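Local coordinates for protein separin (Saccharomyces cerevisiae, PDB 5U1T) that cleaves the SCC1 subunit of cohesin at the onset of anaphase as a caspase-like cysteine protease, and is held inactive by securin for most of the cell cycle, at residues 459-462 against 463-466; 908-912 against 913-917; 1307-1310 against 1311-1314. One frame throughout, in Å; residues are numbered along the deposited sequence.

Contact 1: 459-462 against 463-466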
loop_
_atom_site.group_PDB
_atom_site.type_symbol
_atom_site.label_atom_id
_atom_site.label_comp_id
_atom_site.label_asym_id
_atom_site.label_seq_id
_atom_site.Cartn_x
_atom_site.Cartn_y
_atom_site.Cartn_z
ATOM N N PHE A 459 11.705 15.962 -34.905
ATOM C CA PHE A 459 12.207 16.500 -33.658
ATOM C C PHE A 459 13.040 17.705 -34.012
ATOM O O PHE A 459 14.264 17.638 -34.143
ATOM C CB PHE A 459 12.986 15.455 -32.866
ATOM C CG PHE A 459 13.141 15.792 -31.425
ATOM C CD1 PHE A 459 12.085 15.634 -30.553
ATOM C CD2 PHE A 459 14.343 16.273 -30.939
ATOM C CE1 PHE A 459 12.218 15.945 -29.198
ATOM C CE2 PHE A 459 14.491 16.587 -29.590
ATOM C CZ PHE A 459 13.426 16.425 -28.723
ATOM N N ASN A 460 12.330 18.814 -34.184
ATOM C CA ASN A 460 12.885 20.040 -34.755
ATOM C C ASN A 460 12.176 21.230 -34.145
ATOM O O ASN A 460 10.950 21.272 -34.133
ATOM C CB ASN A 460 12.734 20.029 -36.296
ATOM C CG ASN A 460 13.260 21.296 -36.965
ATOM O OD1 ASN A 460 12.519 22.267 -37.155
ATOM N ND2 ASN A 460 14.535 21.269 -37.360
ATOM N N VAL A 461 12.945 22.195 -33.651
ATOM C CA VAL A 461 12.379 23.327 -32.925
ATOM C C VAL A 461 11.340 24.181 -33.688
ATOM O O VAL A 461 10.452 24.743 -33.043
ATOM C CB VAL A 461 13.494 24.261 -32.426
ATOM C CG1 VAL A 461 14.085 25.025 -33.550
ATOM C CG2 VAL A 461 12.957 25.222 -31.400
ATOM N N TYR A 462 11.399 24.290 -35.021
ATOM C CA TYR A 462 10.424 25.145 -35.704
ATOM C C TYR A 462 9.070 24.458 -35.684
ATOM O O TYR A 462 8.050 25.068 -35.977
ATOM C CB TYR A 462 10.852 25.512 -37.152
ATOM C CG TYR A 462 12.055 26.422 -37.163
ATOM C CD1 TYR A 462 11.927 27.776 -36.853
ATOM C CD2 TYR A 462 13.319 25.926 -37.421
ATOM C CE1 TYR A 462 13.030 28.611 -36.826
ATOM C CE2 TYR A 462 14.413 26.732 -37.380
ATOM C CZ TYR A 462 14.274 28.080 -37.096
ATOM O OH TYR A 462 15.388 28.894 -37.068
ATOM N N CYS A 463 9.056 23.191 -35.298
ATOM C CA CYS A 463 7.791 22.504 -35.054
ATOM C C CYS A 463 7.017 23.062 -33.843
ATOM O O CYS A 463 5.818 22.829 -33.729
ATOM C CB CYS A 463 8.031 21.006 -34.882
ATOM S SG CYS A 463 8.243 20.108 -36.438
ATOM N N MET A 464 7.686 23.805 -32.963
ATOM C CA MET A 464 7.004 24.456 -31.849
ATOM C C MET A 464 6.039 25.555 -32.288
ATOM O O MET A 464 5.194 25.975 -31.496
ATOM C CB MET A 464 8.011 25.048 -30.870
ATOM C CG MET A 464 9.059 24.055 -30.370
ATOM S SD MET A 464 8.404 22.617 -29.485
ATOM C CE MET A 464 7.291 23.465 -28.406
ATOM N N LEU A 465 6.150 26.004 -33.539
ATOM C CA LEU A 465 5.292 27.056 -34.089
ATOM C C LEU A 465 5.154 28.279 -33.189
ATOM O O LEU A 465 4.072 28.845 -33.080
ATOM C CB LEU A 465 3.903 26.506 -34.397
ATOM C CG LEU A 465 3.773 25.539 -35.575
ATOM C CD1 LEU A 465 2.330 25.088 -35.719
ATOM C CD2 LEU A 465 4.260 26.167 -36.898
ATOM N N ARG A 466 6.260 28.686 -32.570
ATOM C CA ARG A 466 6.303 29.835 -31.660
ATOM C C ARG A 466 5.292 29.728 -30.510
ATOM O O ARG A 466 4.696 30.722 -30.084
ATOM C CB ARG A 466 6.077 31.145 -32.424
ATOM C CG ARG A 466 7.247 31.569 -33.293
ATOM C CD ARG A 466 6.984 32.890 -33.974
ATOM N NE ARG A 466 6.849 33.993 -33.027
ATOM C CZ ARG A 466 7.808 34.866 -32.731
ATOM N NH1 ARG A 466 9.001 34.782 -33.297
ATOM N NH2 ARG A 466 7.574 35.832 -31.859
#

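Contact 2: 908-912 against 913-917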
loop_
_atom_site.group_PDB
_atom_site.type_symbol
_atom_site.label_atom_id
_atom_site.label_comp_id
_atom_site.label_asym_id
_atom_site.label_seq_id
_atom_site.Cartn_x
_atom_site.Cartn_y
_atom_site.Cartn_z
ATOM N N LEU A 908 -12.380 8.876 19.771
ATOM C CA LEU A 908 -11.698 7.603 19.608
ATOM C C LEU A 908 -10.539 7.534 20.586
ATOM O O LEU A 908 -10.332 6.511 21.248
ATOM C CB LEU A 908 -11.216 7.432 18.178
ATOM C CG LEU A 908 -10.608 6.086 17.801
ATOM C CD1 LEU A 908 -11.526 4.977 18.217
ATOM C CD2 LEU A 908 -10.419 6.063 16.319
ATOM N N TRP A 909 -9.806 8.638 20.707
ATOM C CA TRP A 909 -8.713 8.702 21.671
ATOM C C TRP A 909 -9.204 8.651 23.117
ATOM O O TRP A 909 -8.475 8.207 24.012
ATOM C CB TRP A 909 -7.860 9.953 21.439
ATOM C CG TRP A 909 -6.764 9.658 20.458
ATOM C CD1 TRP A 909 -6.674 10.083 19.159
ATOM C CD2 TRP A 909 -5.634 8.803 20.678
ATOM N NE1 TRP A 909 -5.554 9.558 18.571
ATOM C CE2 TRP A 909 -4.893 8.774 19.478
ATOM C CE3 TRP A 909 -5.176 8.064 21.773
ATOM C CZ2 TRP A 909 -3.715 8.034 19.345
ATOM C CZ3 TRP A 909 -3.993 7.331 21.634
ATOM C CH2 TRP A 909 -3.283 7.322 20.434
ATOM N N LYS A 910 -10.435 9.092 23.357
ATOM C CA LYS A 910 -10.997 8.973 24.702
ATOM C C LYS A 910 -11.170 7.490 25.027
ATOM O O LYS A 910 -10.693 7.019 26.056
ATOM C CB LYS A 910 -12.304 9.748 24.817
ATOM C CG LYS A 910 -12.065 11.208 25.139
ATOM C CD LYS A 910 -13.301 12.069 24.968
ATOM C CE LYS A 910 -12.918 13.540 25.152
ATOM N NZ LYS A 910 -14.050 14.533 25.153
ATOM N N LEU A 911 -11.789 6.757 24.103
ATOM C CA LEU A 911 -11.859 5.301 24.182
ATOM C C LEU A 911 -10.496 4.608 24.366
ATOM O O LEU A 911 -10.424 3.634 25.088
ATOM C CB LEU A 911 -12.550 4.723 22.945
ATOM C CG LEU A 911 -13.935 5.255 22.610
ATOM C CD1 LEU A 911 -14.645 4.366 21.610
ATOM C CD2 LEU A 911 -14.756 5.401 23.865
ATOM N N HIS A 912 -9.421 5.076 23.732
ATOM C CA HIS A 912 -8.126 4.413 23.949
ATOM C C HIS A 912 -7.562 4.716 25.330
ATOM O O HIS A 912 -6.724 3.981 25.850
ATOM C CB HIS A 912 -7.087 4.814 22.897
ATOM C CG HIS A 912 -7.345 4.237 21.546
ATOM N ND1 HIS A 912 -7.010 4.895 20.383
ATOM C CD2 HIS A 912 -7.920 3.072 21.167
ATOM C CE1 HIS A 912 -7.374 4.163 19.342
ATOM N NE2 HIS A 912 -7.926 3.051 19.792
ATOM N N LEU A 913 -8.007 5.813 25.915
ATOM C CA LEU A 913 -7.482 6.235 27.198
ATOM C C LEU A 913 -8.338 5.711 28.349
ATOM O O LEU A 913 -8.098 6.042 29.519
ATOM C CB LEU A 913 -7.390 7.757 27.253
ATOM C CG LEU A 913 -6.303 8.401 26.392
ATOM C CD1 LEU A 913 -6.545 9.884 26.359
ATOM C CD2 LEU A 913 -4.910 8.100 26.927
ATOM N N GLY A 914 -9.326 4.884 28.010
ATOM C CA GLY A 914 -10.109 4.178 29.006
ATOM C C GLY A 914 -11.477 4.775 29.273
ATOM O O GLY A 914 -12.341 4.088 29.786
ATOM N N LYS A 915 -11.675 6.049 28.940
ATOM C CA LYS A 915 -12.977 6.687 29.094
ATOM C C LYS A 915 -14.054 5.946 28.318
ATOM O O LYS A 915 -13.766 5.292 27.309
ATOM C CB LYS A 915 -12.941 8.128 28.612
ATOM C CG LYS A 915 -12.091 9.025 29.445
ATOM C CD LYS A 915 -12.065 10.432 28.920
ATOM C CE LYS A 915 -11.198 11.275 29.844
ATOM N NZ LYS A 915 -11.126 12.679 29.341
ATOM N N ASP A 916 -15.291 6.032 28.800
ATOM C CA ASP A 916 -16.428 5.636 27.991
ATOM C C ASP A 916 -17.185 6.905 27.707
ATOM O O ASP A 916 -17.203 7.814 28.521
ATOM C CB ASP A 916 -17.317 4.605 28.684
ATOM C CG ASP A 916 -17.972 5.137 29.970
ATOM O OD1 ASP A 916 -19.089 5.699 29.892
ATOM O OD2 ASP A 916 -17.367 4.972 31.050
ATOM N N ILE A 917 -17.787 6.985 26.537
ATOM C CA ILE A 917 -18.386 8.228 26.123
ATOM C C ILE A 917 -19.879 8.059 26.081
ATOM O O ILE A 917 -20.412 6.964 26.304
ATOM C CB ILE A 917 -17.863 8.696 24.733
ATOM C CG1 ILE A 917 -18.294 7.737 23.612
ATOM C CG2 ILE A 917 -16.335 8.851 24.748
ATOM C CD1 ILE A 917 -17.390 7.801 22.360
#

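Contact 3: 1307-1310 against 1311-1314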
loop_
_atom_site.group_PDB
_atom_site.type_symbol
_atom_site.label_atom_id
_atom_site.label_comp_id
_atom_site.label_asym_id
_atom_site.label_seq_id
_atom_site.Cartn_x
_atom_site.Cartn_y
_atom_site.Cartn_z
ATOM N N MET A 1307 -8.374 -24.249 62.896
ATOM C CA MET A 1307 -9.728 -24.127 63.428
ATOM C C MET A 1307 -10.103 -22.666 63.642
ATOM O O MET A 1307 -11.172 -22.238 63.230
ATOM C CB MET A 1307 -9.891 -24.901 64.740
ATOM C CG MET A 1307 -11.355 -25.200 65.021
ATOM S SD MET A 1307 -11.699 -26.086 66.546
ATOM C CE MET A 1307 -11.237 -24.827 67.740
ATOM N N GLU A 1308 -9.221 -21.915 64.293
ATOM C CA GLU A 1308 -9.387 -20.479 64.462
ATOM C C GLU A 1308 -9.736 -19.794 63.130
ATOM O O GLU A 1308 -10.671 -19.001 63.055
ATOM C CB GLU A 1308 -8.115 -19.874 65.053
ATOM C CG GLU A 1308 -8.293 -18.485 65.605
ATOM C CD GLU A 1308 -7.002 -17.895 66.155
ATOM O OE1 GLU A 1308 -5.974 -17.964 65.453
ATOM O OE2 GLU A 1308 -7.014 -17.357 67.288
ATOM N N ASP A 1309 -8.984 -20.120 62.082
ATOM C CA ASP A 1309 -9.251 -19.579 60.765
ATOM C C ASP A 1309 -10.612 -19.993 60.233
ATOM O O ASP A 1309 -11.271 -19.201 59.578
ATOM C CB ASP A 1309 -8.169 -20.007 59.780
ATOM C CG ASP A 1309 -6.821 -19.434 60.129
ATOM O OD1 ASP A 1309 -6.781 -18.478 60.931
ATOM O OD2 ASP A 1309 -5.802 -19.936 59.612
ATOM N N LEU A 1310 -11.033 -21.234 60.487
ATOM C CA LEU A 1310 -12.393 -21.640 60.149
ATOM C C LEU A 1310 -13.429 -20.819 60.885
ATOM O O LEU A 1310 -14.469 -20.504 60.321
ATOM C CB LEU A 1310 -12.633 -23.102 60.455
ATOM C CG LEU A 1310 -12.379 -24.065 59.319
ATOM C CD1 LEU A 1310 -13.152 -25.333 59.568
ATOM C CD2 LEU A 1310 -12.788 -23.452 58.008
ATOM N N ILE A 1311 -13.149 -20.491 62.145
ATOM C CA ILE A 1311 -14.079 -19.701 62.954
ATOM C C ILE A 1311 -14.251 -18.345 62.282
ATOM O O ILE A 1311 -15.368 -17.906 62.009
ATOM C CB ILE A 1311 -13.587 -19.500 64.423
ATOM C CG1 ILE A 1311 -13.074 -20.804 65.038
ATOM C CG2 ILE A 1311 -14.656 -18.905 65.279
ATOM C CD1 ILE A 1311 -14.088 -21.652 65.599
ATOM N N TYR A 1312 -13.122 -17.708 61.999
ATOM C CA TYR A 1312 -13.093 -16.421 61.327
ATOM C C TYR A 1312 -13.927 -16.417 60.061
ATOM O O TYR A 1312 -14.666 -15.464 59.780
ATOM C CB TYR A 1312 -11.663 -16.048 60.984
ATOM C CG TYR A 1312 -10.833 -15.718 62.188
ATOM C CD1 TYR A 1312 -11.428 -15.493 63.426
ATOM C CD2 TYR A 1312 -9.443 -15.626 62.086
ATOM C CE1 TYR A 1312 -10.665 -15.187 64.529
ATOM C CE2 TYR A 1312 -8.656 -15.319 63.187
ATOM C CZ TYR A 1312 -9.269 -15.097 64.406
ATOM O OH TYR A 1312 -8.478 -14.786 65.505
ATOM N N PHE A 1313 -13.790 -17.496 59.306
ATOM C CA PHE A 1313 -14.520 -17.660 58.079
ATOM C C PHE A 1313 -16.017 -17.668 58.351
ATOM O O PHE A 1313 -16.780 -16.952 57.693
ATOM C CB PHE A 1313 -14.082 -18.946 57.370
ATOM C CG PHE A 1313 -14.778 -19.172 56.073
ATOM C CD1 PHE A 1313 -14.674 -18.231 55.049
ATOM C CD2 PHE A 1313 -15.542 -20.301 55.872
ATOM C CE1 PHE A 1313 -15.326 -18.418 53.838
ATOM C CE2 PHE A 1313 -16.195 -20.507 54.668
ATOM C CZ PHE A 1313 -16.093 -19.557 53.646
ATOM N N VAL A 1314 -16.432 -18.464 59.339
ATOM C CA VAL A 1314 -17.844 -18.583 59.659
ATOM C C VAL A 1314 -18.393 -17.273 60.263
ATOM O O VAL A 1314 -19.455 -16.787 59.857
ATOM C CB VAL A 1314 -18.093 -19.778 60.604
ATOM C CG1 VAL A 1314 -19.574 -19.950 60.858
ATOM C CG2 VAL A 1314 -17.531 -21.044 59.972
#

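Contact 1: 459-462 against 463-466
The carbonyl oxygen of N460 receives the backbone N-H of C463, N to O 2.9 Å, and the same i to i+3 step is taken twice more. M464 N donates to V461 O at 2.9 Å with an N-H...O angle of 160°, and L465 N reaches Y462 O at 3.2 Å. These three successive i to i+3 bonds define a short 3-10 turn, 461-464, between helices 448-458 and 470-485. Its start is closed by an Asx turn, in which N460 OD1 accepts from Y462 N at 3.1 Å. Asparagine suits the position because its short side chain, with CG swung to the far side from the backbone N (chi1 179°), folds its amide oxygen forward to the N-H of Y462, two residues on. Y462 O has a second donor in W124 NE1, and V461 is tied by backbone hydrogen bonds to N498. Beyond the turn, the guanidinium group of R466 is held from outside, its NH2 hydrogen-bonded to N72 OD1. Apolar contact is slight: V461 CG2 meets M464 CG at 4.2 Å, the two side chains crossing at about a right angle, and the flexible M464 chain packs on helices 470-485 and 501-509.

Contact 2: 908-912 against 913-917
L911 and I917 meet through methyl groups, CD2 of L911 lying 3.9 Å from CD1 of I917, with the two side chains crossing at about a right angle. This is the compact side of the contact. I917 has CG1 between its backbone N and carbonyl carbon (chi1 66°), which turns both of its branches to the helix: CG2 is also close to L911 CD2 and stands 4.1 Å from K910 CB. Branched aliphatic residues suit this buried place, where Y926 and N930 also touch L911 and C922 touches I917. Between the two side chains the chain reverses through a Schellman motif that ends helix 905-912. Its two bonds, both weak, run from K915 N to K910 O at 3.2 Å and from G914 N to L911 O at 3.4 Å. At the same helix end L913 N bonds to K910 O at 2.9 Å and, weakly, to W909 O. G914 adopts a positive phi of 102°, where a CB would be jammed against the preceding carbonyl oxygen, so glycine fits. L913 folds its side chain back over the carbonyl of W909, and W909 offers one ring face, near its rim, to H912 ND1. Past the turn D916 faces helix 927-946, with R934 in a salt bridge to OD1 and N937 donating to OD2. The solvent side is looser. K910 and K915 run outward as extended chains and touch through methylenes, CG of K910 to CD of K915 3.9 Å, while their ammonium groups stay 5.4 Å apart, NZ to NZ. Long lysines can cover the helix end with carbon and still direct their charged ends outward, K915 being the more exposed; E889, a long and weak ion-pair partner of K915, may ease the repulsion.

Contact 3: 1307-1310 against 1311-1314
E1308 and Y1312, one helical turn apart, lie side by side and point the same way. The glutamate has CG opposite its backbone N (chi1 -165°) and stays extended beyond it, whereas the tyrosine places CG anti to its carbonyl carbon; the two choices bring the chains together. CG of E1308 then sits 3.7 Å from CZ of Y1312, and the carboxylate and ring planes are only 15° apart. The outer ends come close as well, OE2 of E1308 to OH of Y1312 being 3.5 Å. Nearer the backbone, the carbonyl oxygen of E1308 stands over one ring face, 3.4 Å above its plane and offset toward the rim, while accepting Y1312 N at 3.0 Å. The D1309 side chain crosses that of Y1312 obliquely, carboxylate and ring planes 37° apart, with OD1 4.1 Å from CD2 of Y1312. Helix 1303-1320 is amphipathic here. On its buried side I1311 turns CG1 back beside the carbonyl of M1307, and both I1311 and M1307 pack on L1339 of helix 1332-1347. L1310, F1313 and V1314 face helix 1287-1294, where bulky apolar groups suit a helix-helix interface. The chemistry implies a division of labour: i to i+4 backbone bonds hold the helix, apolar side chains join it to its neighbours, and the two carboxylates would probably make the electrostatic potential round the tyrosine more negative and might raise the pKa of its hydroxyl.

Overall arrangement
The three contacts follow one another along an elongated chain whose radius of gyration is 52 Å. Contact 1, in the loop between helices 448-458 and 470-485, lies across the chain's centre from the other two; its centre is 65 Å from that of contact 2 and 107 Å from that of contact 3. Contacts 2 and 3 are 45 Å apart between centres, with nearest atoms about 33 Å apart. They share no helix or sheet: contact 2 ends helix 905-912, and contact 3 lies within helix 1303-1320, in the part belonging to peptidase family C50. Each is a local feature away from the probable catalytic cysteine: a turn between two helices, a helix end, and the middle of a helix packed on its neighbours, spread along a largely helical chain.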